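PDB 2XZI: extracellular sialidase/neuraminidase, putative from Aspergillus fumigatus, which acts as a Kdnase, a sialidase-family glycoside hydrolase that probably releases the deaminated sialic acid KDN from glycoconjugates. Local coordinates for residues W180-V185 against P201-N206; Y320-E325 against L377-N382; S20-S25 against N365-I370. All coordinates share one frame; numbering follows the deposited sequence. Where two conformers were deposited one is given.

Interaction 1 of 3, residues W180-V185 against P201-N206. With KDM (deamino-alpha-neuraminic acid), chain C.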
loop_
_atom_site.group_PDB
_atom_site.type_symbol
_atom_site.label_atom_id
_atom_site.label_comp_id
_atom_site.label_asym_id
_atom_site.label_seq_id
_atom_site.Cartn_x
_atom_site.Cartn_y
_atom_site.Cartn_z
ATOM N N TRP A 180 0.622 -19.622 13.541
ATOM C CA TRP A 180 1.223 -18.968 12.384
ATOM C C TRP A 180 2.646 -18.484 12.664
ATOM O O TRP A 180 2.994 -18.147 13.802
ATOM C CB TRP A 180 0.338 -17.808 11.905
ATOM C CG TRP A 180 -0.832 -18.231 11.024
ATOM C CD1 TRP A 180 -1.523 -19.428 11.055
ATOM C CD2 TRP A 180 -1.436 -17.458 9.993
ATOM N NE1 TRP A 180 -2.515 -19.435 10.100
ATOM C CE2 TRP A 180 -2.472 -18.238 9.423
ATOM C CE3 TRP A 180 -1.186 -16.177 9.466
ATOM C CZ2 TRP A 180 -3.271 -17.768 8.378
ATOM C CZ3 TRP A 180 -1.983 -15.719 8.423
ATOM C CH2 TRP A 180 -3.017 -16.501 7.896
ATOM N N ALA A 181 3.451 -18.465 11.612
ATOM C CA ALA A 181 4.809 -17.942 11.665
ATOM C C ALA A 181 4.838 -16.672 10.822
ATOM O O ALA A 181 4.604 -15.584 11.351
ATOM C CB ALA A 181 5.808 -18.985 11.163
ATOM N N TRP A 182 5.034 -16.799 9.512
ATOM C CA TRP A 182 4.920 -15.628 8.645
ATOM C C TRP A 182 3.496 -15.085 8.683
ATOM O O TRP A 182 2.523 -15.837 8.876
ATOM C CB TRP A 182 5.348 -15.926 7.202
ATOM C CG TRP A 182 5.399 -14.681 6.360
ATOM C CD1 TRP A 182 4.516 -14.318 5.376
ATOM C CD2 TRP A 182 6.383 -13.636 6.425
ATOM N NE1 TRP A 182 4.889 -13.104 4.829
ATOM C CE2 TRP A 182 6.017 -12.659 5.470
ATOM C CE3 TRP A 182 7.528 -13.422 7.214
ATOM C CZ2 TRP A 182 6.778 -11.501 5.257
ATOM C CZ3 TRP A 182 8.276 -12.255 7.010
ATOM C CH2 TRP A 182 7.892 -11.319 6.042
ATOM N N ASP A 183 3.383 -13.767 8.531
ATOM C CA ASP A 183 2.099 -13.090 8.382
ATOM C C ASP A 183 2.341 -11.794 7.633
ATOM O O ASP A 183 3.489 -11.342 7.509
ATOM C CB ASP A 183 1.430 -12.781 9.739
ATOM C CG ASP A 183 0.002 -12.263 9.591
ATOM O OD1 ASP A 183 -0.655 -12.617 8.575
ATOM O OD2 ASP A 183 -0.441 -11.493 10.486
ATOM N N ALA A 184 1.260 -11.207 7.131
ATOM C CA ALA A 184 1.300 -9.893 6.484
ATOM C C ALA A 184 -0.069 -9.280 6.566
ATOM O O ALA A 184 -1.079 -9.982 6.468
ATOM C CB ALA A 184 1.732 -10.010 5.023
ATOM N N VAL A 185 -0.114 -7.965 6.747
ATOM C CA VAL A 185 -1.342 -7.186 6.520
ATOM C C VAL A 185 -1.106 -6.291 5.303
ATOM O O VAL A 185 0.015 -5.786 5.102
ATOM C CB VAL A 185 -1.776 -6.379 7.774
ATOM C CG1 VAL A 185 -0.683 -5.384 8.219
ATOM C CG2 VAL A 185 -3.141 -5.713 7.562
ATOM N N PRO A 201 -7.506 -5.932 4.240
ATOM C CA PRO A 201 -7.020 -7.190 3.672
ATOM C C PRO A 201 -5.753 -7.642 4.360
ATOM O O PRO A 201 -4.889 -6.825 4.677
ATOM C CB PRO A 201 -6.735 -6.826 2.212
ATOM C CG PRO A 201 -6.317 -5.379 2.274
ATOM C CD PRO A 201 -7.145 -4.771 3.398
ATOM N N ALA A 202 -5.627 -8.945 4.566
ATOM C CA ALA A 202 -4.449 -9.539 5.172
ATOM C C ALA A 202 -4.152 -10.907 4.590
ATOM O O ALA A 202 -4.923 -11.432 3.763
ATOM C CB ALA A 202 -4.593 -9.619 6.694
ATOM N N MET A 203 -3.039 -11.487 5.024
ATOM C CA MET A 203 -2.665 -12.813 4.538
ATOM C C MET A 203 -3.747 -13.837 4.931
ATOM O O MET A 203 -4.080 -13.962 6.098
ATOM C CB MET A 203 -1.318 -13.218 5.124
ATOM C CG MET A 203 -0.979 -14.689 4.919
ATOM S SD MET A 203 0.732 -14.990 5.374
ATOM C CE MET A 203 0.701 -16.722 5.817
ATOM N N GLY A 204 -4.298 -14.536 3.930
ATOM C CA GLY A 204 -5.282 -15.607 4.165
ATOM C C GLY A 204 -6.606 -15.176 4.788
ATOM O O GLY A 204 -7.401 -16.034 5.183
ATOM N N ARG A 205 -6.882 -13.872 4.892
ATOM C CA ARG A 205 -8.037 -13.426 5.676
ATOM C C ARG A 205 -8.314 -11.955 5.461
ATOM O O ARG A 205 -7.417 -11.210 5.051
ATOM C CB ARG A 205 -7.775 -13.677 7.163
ATOM C CG ARG A 205 -6.765 -12.727 7.820
ATOM C CD ARG A 205 -6.131 -13.425 9.015
ATOM N NE ARG A 205 -5.297 -12.577 9.873
ATOM C CZ ARG A 205 -4.028 -12.231 9.650
ATOM N NH1 ARG A 205 -3.402 -12.567 8.528
ATOM N NH2 ARG A 205 -3.386 -11.525 10.576
ATOM N N ASN A 206 -9.553 -11.544 5.718
ATOM C CA ASN A 206 -9.863 -10.125 5.927
ATOM C C ASN A 206 -10.037 -9.873 7.414
ATOM O O ASN A 206 -10.514 -10.741 8.155
ATOM C CB ASN A 206 -11.155 -9.720 5.230
ATOM C CG ASN A 206 -11.082 -9.820 3.737
ATOM O OD1 ASN A 206 -10.082 -9.462 3.118
ATOM N ND2 ASN A 206 -12.186 -10.255 3.132
HETATM C C2 KDM C . 8.792 -8.447 -0.852
HETATM C C1 KDM C . 8.841 -8.137 -2.343
HETATM C C3 KDM C . 8.697 -7.147 -0.031
HETATM C C4 KDM C . 7.988 -7.334 1.342
HETATM C C5 KDM C . 7.848 -8.791 1.799
HETATM C C6 KDM C . 7.123 -9.602 0.696
HETATM C C7 KDM C . 7.142 -11.118 0.948
HETATM C C8 KDM C . 6.253 -11.845 -0.077
HETATM C C9 KDM C . 6.303 -13.349 0.130
HETATM O O5 KDM C . 7.161 -8.875 3.073
HETATM O O1A KDM C . 9.229 -7.001 -2.704
HETATM O O1B KDM C . 8.496 -9.075 -3.100
HETATM O O4 KDM C . 8.740 -6.616 2.322
HETATM O O6 KDM C . 7.678 -9.369 -0.641
HETATM O O7 KDM C . 8.487 -11.590 0.839
HETATM O O8 KDM C . 4.884 -11.435 0.056
HETATM O O9 KDM C . 5.705 -13.630 1.406
HETATM O O2 KDM C . 10.028 -9.117 -0.579
#
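W180 presents one face of its six-membered ring to the CE methyl of M203, a CH-pi contact 4.3 Å from the ring centroid, while M203 O lies in plane at the ring edge, 3.3 Å from W180 CH2. The indole of W182 takes the sulfur of the same methionine obliquely, SD lying 3.8 Å from W182 CD1; at its edge, in plane, sits O5 of the bound KDM. The guanidinium of R205 has A202 CB over one face, toward the rim. End-on, R205 NH1 meets D183 OD1 at 2.7 Å and NH2 meets D183 OD2 at 2.9 Å, each on the syn side, with the two planes 39° apart. NH1 also donates in plane to a lone pair of M203 O, tying the salt bridge back to the turn that carries it, and NE is held by L175 O. M203 CG stands anti to the backbone N (chi1 168°), with the chain extended beyond it between the two indoles. Backbone pairing completes the join through M203 N to A184 O, 2.9 Å. Here a type II beta turn, A202 to R205, links two strands of a blade and packs against the loop carrying W182, a residue of the KDM pocket, as expected of a sialidase beta-propeller.

Interaction 2 of 3, residues Y320-E325 against L377-N382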
loop_
_atom_site.group_PDB
_atom_site.type_symbol
_atom_site.label_atom_id
_atom_site.label_comp_id
_atom_site.label_asym_id
_atom_site.label_seq_id
_atom_site.Cartn_x
_atom_site.Cartn_y
_atom_site.Cartn_z
ATOM N N TYR A 320 -7.262 -1.193 -20.960
ATOM C CA TYR A 320 -5.815 -1.185 -21.062
ATOM C C TYR A 320 -5.227 -0.181 -20.067
ATOM O O TYR A 320 -4.224 -0.477 -19.392
ATOM C CB TYR A 320 -5.386 -0.846 -22.498
ATOM C CG TYR A 320 -3.887 -0.824 -22.698
ATOM C CD1 TYR A 320 -3.121 0.264 -22.267
ATOM C CD2 TYR A 320 -3.231 -1.896 -23.303
ATOM C CE1 TYR A 320 -1.747 0.294 -22.425
ATOM C CE2 TYR A 320 -1.832 -1.867 -23.478
ATOM C CZ TYR A 320 -1.108 -0.765 -23.032
ATOM O OH TYR A 320 0.262 -0.699 -23.178
ATOM N N GLY A 321 -5.833 0.999 -20.009
ATOM C CA GLY A 321 -5.408 2.038 -19.088
ATOM C C GLY A 321 -4.274 2.842 -19.671
ATOM O O GLY A 321 -4.240 3.102 -20.880
ATOM N N ARG A 322 -3.349 3.248 -18.812
ATOM C CA ARG A 322 -2.211 4.038 -19.246
ATOM C C ARG A 322 -0.941 3.646 -18.489
ATOM O O ARG A 322 -0.959 3.437 -17.279
ATOM C CB ARG A 322 -2.494 5.534 -19.101
ATOM C CG ARG A 322 -1.474 6.400 -19.826
ATOM C CD ARG A 322 -1.938 7.822 -20.023
ATOM N NE ARG A 322 -1.066 8.483 -20.994
ATOM C CZ ARG A 322 -1.285 9.685 -21.515
ATOM N NH1 ARG A 322 -2.360 10.389 -21.188
ATOM N NH2 ARG A 322 -0.426 10.160 -22.416
ATOM N N LYS A 323 0.157 3.541 -19.220
ATOM C CA LYS A 323 1.452 3.317 -18.606
ATOM C C LYS A 323 1.900 4.549 -17.862
ATOM O O LYS A 323 1.877 5.650 -18.411
ATOM C CB LYS A 323 2.511 3.000 -19.666
ATOM C CG LYS A 323 2.247 1.763 -20.452
ATOM C CD LYS A 323 3.379 1.581 -21.461
ATOM C CE LYS A 323 3.177 0.354 -22.315
ATOM N NZ LYS A 323 4.278 0.207 -23.323
ATOM N N LEU A 324 2.353 4.363 -16.621
ATOM C CA LEU A 324 2.908 5.499 -15.869
ATOM C C LEU A 324 4.141 6.116 -16.544
ATOM O O LEU A 324 4.403 7.316 -16.373
ATOM C CB LEU A 324 3.228 5.152 -14.406
ATOM C CG LEU A 324 2.044 4.652 -13.589
ATOM C CD1 LEU A 324 2.416 4.571 -12.119
ATOM C CD2 LEU A 324 0.774 5.502 -13.783
ATOM N N GLU A 325 4.843 5.315 -17.351
ATOM C CA GLU A 325 6.028 5.808 -18.042
ATOM C C GLU A 325 5.695 6.876 -19.095
ATOM O O GLU A 325 6.582 7.571 -19.569
ATOM C CB GLU A 325 6.893 4.657 -18.598
ATOM C CG GLU A 325 6.144 3.425 -19.084
ATOM C CD GLU A 325 7.022 2.177 -19.152
ATOM O OE1 GLU A 325 8.114 2.251 -19.762
ATOM O OE2 GLU A 325 6.614 1.119 -18.605
ATOM N N LEU A 377 -8.787 11.289 -14.290
ATOM C CA LEU A 377 -9.351 10.240 -15.129
ATOM C C LEU A 377 -9.076 10.539 -16.593
ATOM O O LEU A 377 -8.757 9.631 -17.364
ATOM C CB LEU A 377 -10.851 10.100 -14.887
ATOM C CG LEU A 377 -11.274 9.563 -13.525
ATOM C CD1 LEU A 377 -12.781 9.718 -13.419
ATOM C CD2 LEU A 377 -10.832 8.110 -13.317
ATOM N N SER A 378 -9.184 11.815 -16.974
ATOM C CA SER A 378 -8.887 12.219 -18.344
ATOM C C SER A 378 -7.492 11.798 -18.782
ATOM O O SER A 378 -7.308 11.336 -19.891
ATOM C CB SER A 378 -8.993 13.721 -18.492
ATOM O OG SER A 378 -8.613 14.068 -19.804
ATOM N N TRP A 379 -6.514 11.943 -17.896
ATOM C CA TRP A 379 -5.163 11.521 -18.237
ATOM C C TRP A 379 -5.120 10.022 -18.565
ATOM O O TRP A 379 -4.520 9.617 -19.565
ATOM C CB TRP A 379 -4.151 11.891 -17.150
ATOM C CG TRP A 379 -2.763 11.519 -17.531
ATOM C CD1 TRP A 379 -1.901 12.248 -18.295
ATOM C CD2 TRP A 379 -2.080 10.310 -17.193
ATOM N NE1 TRP A 379 -0.714 11.575 -18.442
ATOM C CE2 TRP A 379 -0.790 10.383 -17.771
ATOM C CE3 TRP A 379 -2.422 9.171 -16.444
ATOM C CZ2 TRP A 379 0.157 9.357 -17.633
ATOM C CZ3 TRP A 379 -1.474 8.158 -16.290
ATOM C CH2 TRP A 379 -0.200 8.260 -16.881
ATOM N N ILE A 380 -5.780 9.196 -17.759
ATOM C CA ILE A 380 -5.801 7.763 -18.034
ATOM C C ILE A 380 -6.481 7.478 -19.368
ATOM O O ILE A 380 -5.954 6.729 -20.197
ATOM C CB ILE A 380 -6.549 6.974 -16.947
ATOM C CG1 ILE A 380 -5.932 7.224 -15.563
ATOM C CG2 ILE A 380 -6.527 5.476 -17.265
ATOM C CD1 ILE A 380 -6.704 6.569 -14.382
ATOM N N LEU A 381 -7.660 8.068 -19.556
ATOM C CA LEU A 381 -8.512 7.805 -20.733
ATOM C C LEU A 381 -7.949 8.296 -22.061
ATOM O O LEU A 381 -8.287 7.753 -23.109
ATOM C CB LEU A 381 -9.913 8.379 -20.511
ATOM C CG LEU A 381 -10.676 7.708 -19.374
ATOM C CD1 LEU A 381 -11.869 8.586 -18.973
ATOM C CD2 LEU A 381 -11.093 6.294 -19.764
ATOM N N ASN A 382 -7.095 9.311 -22.015
ATOM C CA ASN A 382 -6.455 9.838 -23.214
ATOM C C ASN A 382 -5.111 9.175 -23.524
ATOM O O ASN A 382 -4.355 9.646 -24.379
ATOM C CB ASN A 382 -6.383 11.364 -23.123
ATOM C CG ASN A 382 -7.742 11.998 -23.381
ATOM O OD1 ASN A 382 -8.246 11.964 -24.506
ATOM N ND2 ASN A 382 -8.355 12.565 -22.341
#
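R322 and W379 form a cation-pi stack that joins strand 322-323, at the edge of its four-stranded sheet, to helix 377-381 near the C terminus. The guanidinium lies flat on the indole, its plane turned only 11° from that of the ring. R322 CZ stands 4.0 Å from the centroid of the five-membered ring, and the aliphatic part of the chain covers the other half: CD sits 3.4 Å from the six-membered centroid in a CH-pi contact. CG is anti to the backbone N (chi1 -167°), and the chain, extended as far as NE, sets CD over the six-membered ring and the guanidinium over the five-membered one. What fixes its rotation is a hydrogen bond from R322 NH1 to W379 O, 2.8 Å long and nearly straight at 166°, with the acceptor in the guanidinium plane. The same residue thus offers both ring and carbonyl to one cation. NH1 and W379 NE1, both donors, merely stack. N382 O lies over the opposite face of the guanidinium, and D326 OD2 pairs with NE in a salt bridge that probably offsets the charge.

Apolar packing extends the join: I380 CG2 rests 4.0 Å from G321 CA, and L324 CD2 approaches W379 CH2 at 4.3 Å. At the helix end, N382 folds back, its ND2 and backbone N reaching S378 O from opposite faces of the carbonyl plane. The flat guanidinium-indole overlap is a stacked cation-pi pair, here fastening the C-terminal helix to the outermost strand of a propeller blade.

Interaction 3 of 3, residues S20-S25 against N365-I370. With KDM (deamino-alpha-neuraminic acid), chain D.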
loop_
_atom_site.group_PDB
_atom_site.type_symbol
_atom_site.label_atom_id
_atom_site.label_comp_id
_atom_site.label_asym_id
_atom_site.label_seq_id
_atom_site.Cartn_x
_atom_site.Cartn_y
_atom_site.Cartn_z
ATOM N N SER A 20 15.602 8.544 -1.111
ATOM C CA SER A 20 16.597 7.620 -0.542
ATOM C C SER A 20 17.933 8.313 -0.228
ATOM O O SER A 20 18.190 9.436 -0.689
ATOM C CB SER A 20 16.801 6.423 -1.484
ATOM O OG SER A 20 16.826 6.837 -2.842
ATOM N N ALA A 21 18.775 7.636 0.548
ATOM C CA ALA A 21 20.015 8.240 1.069
ATOM C C ALA A 21 21.003 8.738 -0.005
ATOM O O ALA A 21 21.843 9.594 0.282
ATOM C CB ALA A 21 20.704 7.280 2.052
ATOM N N ASN A 22 20.904 8.210 -1.224
ATOM C CA ASN A 22 21.781 8.581 -2.347
ATOM C C ASN A 22 21.373 9.867 -3.058
ATOM O O ASN A 22 22.143 10.414 -3.877
ATOM C CB ASN A 22 21.825 7.456 -3.381
ATOM C CG ASN A 22 20.453 7.163 -3.991
ATOM O OD1 ASN A 22 19.443 7.148 -3.280
ATOM N ND2 ASN A 22 20.414 6.935 -5.297
ATOM N N MET A 23 20.154 10.331 -2.800
ATOM C CA MET A 23 19.604 11.479 -3.532
ATOM C C MET A 23 19.975 12.785 -2.845
ATOM O O MET A 23 20.307 12.791 -1.662
ATOM C CB MET A 23 18.078 11.369 -3.623
ATOM C CG MET A 23 17.592 10.213 -4.489
ATOM S SD MET A 23 15.798 10.012 -4.485
ATOM C CE MET A 23 15.290 11.360 -5.550
ATOM N N ALA A 24 19.937 13.893 -3.589
ATOM C CA ALA A 24 20.035 15.218 -2.969
ATOM C C ALA A 24 18.856 15.400 -2.014
ATOM O O ALA A 24 17.762 14.900 -2.285
ATOM C CB ALA A 24 20.035 16.309 -4.023
ATOM N N SER A 25 19.081 16.105 -0.912
ATOM C CA SER A 25 18.064 16.281 0.128
ATOM C C SER A 25 17.361 14.963 0.482
ATOM O O SER A 25 16.137 14.852 0.313
ATOM C CB SER A 25 17.028 17.329 -0.286
ATOM O OG SER A 25 17.649 18.577 -0.564
ATOM N N ASN A 365 22.230 -3.197 -1.687
ATOM C CA ASN A 365 22.618 -1.798 -1.686
ATOM C C ASN A 365 21.947 -0.925 -2.752
ATOM O O ASN A 365 22.262 0.260 -2.857
ATOM C CB ASN A 365 24.148 -1.646 -1.752
ATOM C CG ASN A 365 24.604 -0.235 -1.396
ATOM O OD1 ASN A 365 24.135 0.363 -0.419
ATOM N ND2 ASN A 365 25.527 0.307 -2.188
ATOM N N SER A 366 21.019 -1.500 -3.518
ATOM C CA SER A 366 20.256 -0.716 -4.476
ATOM C C SER A 366 19.269 0.217 -3.764
ATOM O O SER A 366 18.370 -0.229 -3.034
ATOM C CB SER A 366 19.552 -1.609 -5.490
ATOM O OG SER A 366 20.496 -2.131 -6.421
ATOM N N TYR A 367 19.470 1.515 -3.945
ATOM C CA TYR A 367 18.647 2.530 -3.295
ATOM C C TYR A 367 17.218 2.511 -3.824
ATOM O O TYR A 367 16.986 2.473 -5.029
ATOM C CB TYR A 367 19.275 3.911 -3.480
ATOM C CG TYR A 367 20.609 4.044 -2.763
ATOM C CD1 TYR A 367 20.665 4.308 -1.391
ATOM C CD2 TYR A 367 21.814 3.883 -3.460
ATOM C CE1 TYR A 367 21.887 4.417 -0.727
ATOM C CE2 TYR A 367 23.041 3.991 -2.800
ATOM C CZ TYR A 367 23.062 4.247 -1.438
ATOM O OH TYR A 367 24.279 4.353 -0.781
ATOM N N ARG A 368 16.267 2.534 -2.894
ATOM C CA ARG A 368 14.860 2.533 -3.278
ATOM C C ARG A 368 14.185 3.812 -2.824
ATOM O O ARG A 368 14.348 4.237 -1.676
ATOM C CB ARG A 368 14.128 1.340 -2.667
ATOM C CG ARG A 368 14.820 0.019 -2.850
ATOM C CD ARG A 368 14.972 -0.361 -4.324
ATOM N NE ARG A 368 15.442 -1.735 -4.466
ATOM C CZ ARG A 368 14.641 -2.801 -4.428
ATOM N NH1 ARG A 368 13.320 -2.652 -4.270
ATOM N NH2 ARG A 368 15.158 -4.021 -4.546
ATOM N N ALA A 369 13.427 4.424 -3.735
ATOM C CA ALA A 369 12.707 5.669 -3.463
ATOM C C ALA A 369 11.218 5.490 -3.756
ATOM O O ALA A 369 10.824 4.501 -4.362
ATOM C CB ALA A 369 13.284 6.828 -4.270
ATOM N N ILE A 370 10.408 6.445 -3.317
ATOM C CA ILE A 370 8.975 6.405 -3.602
ATOM C C ILE A 370 8.511 7.687 -4.285
ATOM O O ILE A 370 8.765 8.785 -3.804
ATOM C CB ILE A 370 8.139 6.074 -2.331
ATOM C CG1 ILE A 370 8.564 4.720 -1.761
ATOM C CG2 ILE A 370 6.656 6.089 -2.662
ATOM C CD1 ILE A 370 7.954 4.379 -0.381
HETATM C C2 KDM D . 13.604 -6.153 -11.249
HETATM C C1 KDM D . 12.116 -6.565 -11.346
HETATM C C3 KDM D . 13.801 -4.668 -11.636
HETATM C C4 KDM D . 13.225 -3.726 -10.558
HETATM C C5 KDM D . 13.726 -4.106 -9.154
HETATM C C6 KDM D . 13.475 -5.603 -8.867
HETATM C C7 KDM D . 13.942 -6.224 -7.533
HETATM C C8 KDM D . 13.540 -7.722 -7.467
HETATM C C9 KDM D . 14.025 -8.465 -6.201
HETATM O O5 KDM D . 13.067 -3.304 -8.160
HETATM O O1A KDM D . 11.673 -7.327 -10.454
HETATM O O1B KDM D . 11.453 -6.111 -12.308
HETATM O O4 KDM D . 13.605 -2.382 -10.876
HETATM O O6 KDM D . 14.128 -6.381 -9.920
HETATM O O7 KDM D . 15.366 -6.097 -7.403
HETATM O O8 KDM D . 12.117 -7.854 -7.584
HETATM O O9 KDM D . 14.090 -7.593 -5.066
HETATM O O2 KDM D . 14.380 -6.960 -12.146
#
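S20 sets its CB 3.3 Å from R368 O and its OG 3.8 Å from A369 CB, meeting the strand from the side on which A369 CB points. The R368 side chain points away from S20: NE is salt-bridged to D356, and NH2 comes 3.5 Å from O7 of a second bound KDM. The S20 hydroxyl donates to N22 OD1 at 2.7 Å, in the plane of that amide, and so steadies the side chain that carries the next part of the contact. A21 follows, brushing Y367 CE1 with its CB at an oblique angle. These residues start a type I beta turn, S20 to M23, closed by M23 N to S20 O. The turn follows the end of strand 12-18 and packs on the start of strand 368-375; the two strands pair in the sheet that closes the propeller. N22 lies flat over Y367, amide and ring planes 9° apart, with CB over the ring centre at 3.5 Å from the centroid. Its CG sits between the backbone N and the carbonyl carbon (chi1 62°), which carries the amide over Y367 CG and CB, OD1 reaching 3.2 Å from Y367 CB. N365 O lies toward the rim of the opposite face, and H36 also stacks on the tyrosine. M23 then brings SD to 4.1 Å from A369 CB.

How the interactions relate
From the N terminus, the chain runs through strand 12-18 and reaches residues 20-25, where interaction 3 opens; its partner, 365-370, arrives only after nearly the whole propeller has been built. Within that long span interaction 1 opens and closes locally, joining the loop at 180-185 to the turn between strands 198-202 and 205-210 of one blade. Interaction 2 starts at 320-325, before interaction 3 has closed, and ends at 377-382, after it, so the two cross. Strand 368-375 and helix 377-381 follow each other, which lets the C-terminal region bind both the N-terminal turn and the neighbouring sheet's edge strand. Interactions 1 and 2 lie on opposite sides of the chain's centre, their centres about 32 Å apart.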